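Local coordinates for trypsin-resistant surface T6 protein (Streptococcus pyogenes serotype M6, PDB 4P0D) that probably polymerises through sortase-made links into the shaft of the streptococcal pilus, serving as the backbone pilin that carries the T6 antigen, at residues 157-161 / 162-166; 364-367 / 368-372. The protein carries 1 engineered substitution. All coordinates share one frame; numbering follows the deposited sequence.

Interaction 1 (157-161 / 162-166) is a two-stranded hairpin with much of its surface open to solvent; interaction 2 (364-367 / 368-372) is a loop leading into strand 368-376, with its main side chains, Val-365 and Tyr-370, buried. The first is held by a ladder of backbone bonds and a salt bridge, the second by one tyrosine hydroxyl, a water and apolar packing. The hairpin and strand 368-376 belong to different sheets, but the two contacts meet: Thr-165 OG1 lies 3.0 Å from Ser-367 N, a probable hydrogen bond, and Ile-158 and Asp-160 pack on Ser-367. The hairpin thus leans on the loop that feeds a strand of the prealbumin-like fold.

Interaction 1 (157-161 / 162-166)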
# COMPACT_ATOMS: atom_id res chain seq x y z
N THR A 157 -2.82 -16.98 -1.11
CA THR A 157 -1.43 -17.40 -1.02
C THR A 157 -1.32 -18.65 -0.15
O THR A 157 -2.29 -19.07 0.51
CB THR A 157 -0.58 -16.28 -0.34
OG1 THR A 157 -1.27 -15.82 0.83
CG2 THR A 157 -0.34 -15.09 -1.29
N ILE A 158 -0.11 -19.22 -0.14
CA ILE A 158 0.19 -20.38 0.67
C ILE A 158 1.25 -19.97 1.69
O ILE A 158 2.31 -19.50 1.31
CB ILE A 158 0.76 -21.51 -0.20
CG1 ILE A 158 -0.24 -21.93 -1.29
CG2 ILE A 158 1.20 -22.69 0.65
CD1 ILE A 158 -1.46 -22.62 -0.74
N ASP A 159 0.96 -20.17 2.98
CA ASP A 159 1.90 -19.77 4.04
C ASP A 159 3.10 -20.70 4.09
O ASP A 159 2.96 -21.92 4.18
CB ASP A 159 1.22 -19.74 5.42
CG ASP A 159 0.35 -18.50 5.62
OD1 ASP A 159 0.67 -17.41 5.10
OD2 ASP A 159 -0.67 -18.60 6.34
N ASP A 160 4.28 -20.11 4.00
CA ASP A 160 5.55 -20.81 4.15
C ASP A 160 6.26 -20.23 5.37
O ASP A 160 7.01 -19.25 5.25
CB ASP A 160 6.37 -20.61 2.88
CG ASP A 160 7.72 -21.30 2.93
OD1 ASP A 160 7.91 -22.15 3.82
OD2 ASP A 160 8.58 -20.96 2.09
N VAL A 161 6.00 -20.80 6.55
CA VAL A 161 6.41 -20.21 7.82
C VAL A 161 5.83 -18.78 7.85
O VAL A 161 4.61 -18.62 7.73
CB VAL A 161 7.95 -20.32 8.02
CG1 VAL A 161 8.34 -20.10 9.48
CG2 VAL A 161 8.43 -21.71 7.61
N ASN A 162 6.66 -17.75 7.96
CA ASN A 162 6.15 -16.38 7.94
C ASN A 162 6.15 -15.74 6.53
O ASN A 162 6.04 -14.53 6.41
CB ASN A 162 6.96 -15.51 8.90
CG ASN A 162 8.43 -15.51 8.56
OD1 ASN A 162 8.90 -16.35 7.79
ND2 ASN A 162 9.17 -14.58 9.15
N LYS A 163 6.31 -16.55 5.48
CA LYS A 163 6.36 -16.03 4.11
C LYS A 163 5.08 -16.40 3.37
O LYS A 163 4.72 -17.57 3.33
CB LYS A 163 7.53 -16.65 3.35
CG LYS A 163 8.90 -16.39 3.94
CD LYS A 163 9.38 -14.98 3.64
CE LYS A 163 10.85 -14.75 4.01
NZ LYS A 163 11.21 -15.34 5.33
N LYS A 164 4.42 -15.43 2.76
CA LYS A 164 3.30 -15.76 1.88
C LYS A 164 3.81 -16.06 0.48
O LYS A 164 4.52 -15.26 -0.11
CB LYS A 164 2.23 -14.67 1.92
CG LYS A 164 1.60 -14.56 3.32
CD LYS A 164 0.34 -13.72 3.37
CE LYS A 164 -0.16 -13.57 4.80
NZ LYS A 164 -0.74 -14.83 5.35
N THR A 165 3.47 -17.24 -0.04
CA THR A 165 3.96 -17.69 -1.33
C THR A 165 2.82 -17.95 -2.33
O THR A 165 1.68 -18.14 -1.95
CB THR A 165 4.81 -18.97 -1.19
OG1 THR A 165 3.96 -20.09 -0.90
CG2 THR A 165 5.84 -18.83 -0.07
N THR A 166 3.16 -17.96 -3.60
CA THR A 166 2.17 -18.15 -4.65
C THR A 166 2.80 -18.80 -5.88
O THR A 166 4.00 -19.12 -5.90
CB THR A 166 1.54 -16.78 -5.02
OG1 THR A 166 0.40 -16.99 -5.87
CG2 THR A 166 2.55 -15.92 -5.71
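The carbonyl plane of Ile-158 is gripped from its two faces: Thr-165 N donates to Ile-158 O at 2.9 Å from one, and Thr-165 OG1 at 2.8 Å from the other. With chi1 at 72°, Thr-165 OG1 is tucked between its own N and carbonyl carbon, near enough to reach this oxygen, while CG2 packs on Asp-160 CB. A second flat group, the Asp-159 carboxylate, is met at OD1 on the syn lone pair by Lys-164 NZ, 3.0 Å away in a salt bridge. The two side chains run side by side on one face of the hairpin; Lys-164 stays extended until a bend at chi4 (-71°) brings its ammonium to the acid. Thr-157 crosses Lys-164 at about a right angle, its OG1 3.7 Å from Lys-164 CD. On the opposite face stand Ile-158, Asp-160, Lys-163 and Thr-165. Here Asp-160 turns its OD2 to Tyr-319 OH and Trp-394 N, and Lys-163 makes a cation-pi contact with Trp-394. In the backbone, Asp-160 N to Lys-163 O (2.7 Å) and Lys-163 N to Asp-160 O (2.8 Å) form the pair next to the reversal, and Ile-158 N to Thr-165 O (2.8 Å) the next hydrogen-bonded pair. Val-161, with positive phi, and Asn-162 are the corners of a type II' turn from Asp-160 to Lys-163, classic for tight two-residue beta hairpins.

Interaction 2 (364-367 / 368-372); sequences QVSS and GKYKI
Tyr-370 and Val-365 approach from opposite directions, the phenol reaching back from the strand to the loop that precedes it. Val-365 CB comes to the hydroxyl end of the ring obliquely, 3.8 Å from Tyr-370 CZ and 3.6 Å from Tyr-370 OH, with CG2 a little farther off. The backbone oxygen of Ser-366 lies instead at the ring's edge, near its plane, and takes a hydrogen bond from Tyr-370 OH at 2.6 Å. That donor stands 37° out of the Ser-366 carbonyl plane, so the bond does not follow a lone pair. The phenol arrives there because CG of Tyr-370 lies anti to its carbonyl carbon (chi1 -60°) and the ring plane stands nearly square to the plane through CA, CB and CG (chi2 84°). A water in the plane of the ring, at its edge, joins the same group: it donates to Tyr-370 OH at 2.7 Å and accepts from Ser-366 N at 3.3 Å. The hydroxyl thus reaches Ser-366 both directly, at its O, and through the water, at its N. Gly-368, with its positive phi, is where the chain passes from the loop into the strand. Around the pair, Ile-321 of strand 320-327 touches both Val-365 and Tyr-370, while Ile-390 and Ala-392 of the neighbouring strand 388-392 also pack on the tyrosine. Backbone bonds from Gly-368 to Ala-392 and from Tyr-370 to Ile-390 fix the strand itself in the sheet. Chemically, a buried phenol is used for both its characters: the ring fills apolar surroundings, and its hydroxyl, as donor to a carbonyl and acceptor from a water, ties down the backbone of the entering loop without any charged group.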
# COMPACT_ATOMS: atom_id res chain seq x y z
N GLN A 364 7.07 -20.56 -11.98
CA GLN A 364 7.03 -20.18 -10.55
C GLN A 364 6.00 -20.94 -9.73
O GLN A 364 4.83 -21.04 -10.11
CB GLN A 364 6.76 -18.68 -10.41
CG GLN A 364 7.74 -17.74 -11.09
CD GLN A 364 7.37 -17.40 -12.52
OE1 GLN A 364 6.75 -18.20 -13.20
NE2 GLN A 364 7.77 -16.23 -12.98
N VAL A 365 6.44 -21.44 -8.59
CA VAL A 365 5.63 -22.27 -7.72
C VAL A 365 5.61 -21.78 -6.28
O VAL A 365 6.55 -21.17 -5.80
CB VAL A 365 6.13 -23.74 -7.75
CG1 VAL A 365 6.10 -24.27 -9.17
CG2 VAL A 365 7.53 -23.91 -7.16
N SER A 366 4.53 -22.10 -5.57
CA SER A 366 4.41 -21.75 -4.16
C SER A 366 5.14 -22.80 -3.32
O SER A 366 5.51 -23.85 -3.83
CB SER A 366 2.95 -21.74 -3.76
OG SER A 366 2.42 -23.06 -3.76
N SER A 367 5.30 -22.53 -2.03
CA SER A 367 5.85 -23.54 -1.13
C SER A 367 4.97 -24.77 -1.21
O SER A 367 3.74 -24.66 -1.37
CB SER A 367 5.91 -23.01 0.30
OG SER A 367 4.61 -22.73 0.80
N GLY A 368 5.58 -25.95 -1.16
CA GLY A 368 4.82 -27.19 -1.24
C GLY A 368 5.62 -28.36 -1.76
O GLY A 368 6.83 -28.26 -1.98
N LYS A 369 4.94 -29.49 -1.95
CA LYS A 369 5.55 -30.72 -2.46
C LYS A 369 5.20 -30.88 -3.93
O LYS A 369 4.02 -30.67 -4.32
CB LYS A 369 5.04 -31.95 -1.70
CG LYS A 369 5.18 -31.89 -0.17
N TYR A 370 6.18 -31.26 -4.74
CA TYR A 370 5.99 -31.43 -6.18
C TYR A 370 6.57 -32.75 -6.67
O TYR A 370 7.30 -33.42 -5.94
CB TYR A 370 6.59 -30.25 -6.95
CG TYR A 370 5.95 -28.96 -6.55
CD1 TYR A 370 6.39 -28.27 -5.42
CD2 TYR A 370 4.85 -28.46 -7.25
CE1 TYR A 370 5.77 -27.11 -5.01
CE2 TYR A 370 4.24 -27.29 -6.85
CZ TYR A 370 4.69 -26.62 -5.74
OH TYR A 370 4.08 -25.46 -5.34
N LYS A 371 6.21 -33.11 -7.89
CA LYS A 371 6.63 -34.36 -8.49
C LYS A 371 7.19 -34.11 -9.88
O LYS A 371 6.65 -33.32 -10.66
CB LYS A 371 5.44 -35.33 -8.54
CG LYS A 371 5.00 -35.78 -7.15
CD LYS A 371 3.90 -36.82 -7.19
CE LYS A 371 2.54 -36.18 -7.37
NZ LYS A 371 1.45 -37.10 -6.93
N ILE A 372 8.29 -34.80 -10.17
CA ILE A 372 8.98 -34.67 -11.43
C ILE A 372 8.93 -36.04 -12.03
O ILE A 372 9.31 -37.01 -11.37
CB ILE A 372 10.44 -34.26 -11.23
CG1 ILE A 372 10.50 -32.90 -10.52
CG2 ILE A 372 11.16 -34.24 -12.58
CD1 ILE A 372 11.83 -32.59 -9.88
O HOH W 1 2.33 -24.08 -6.92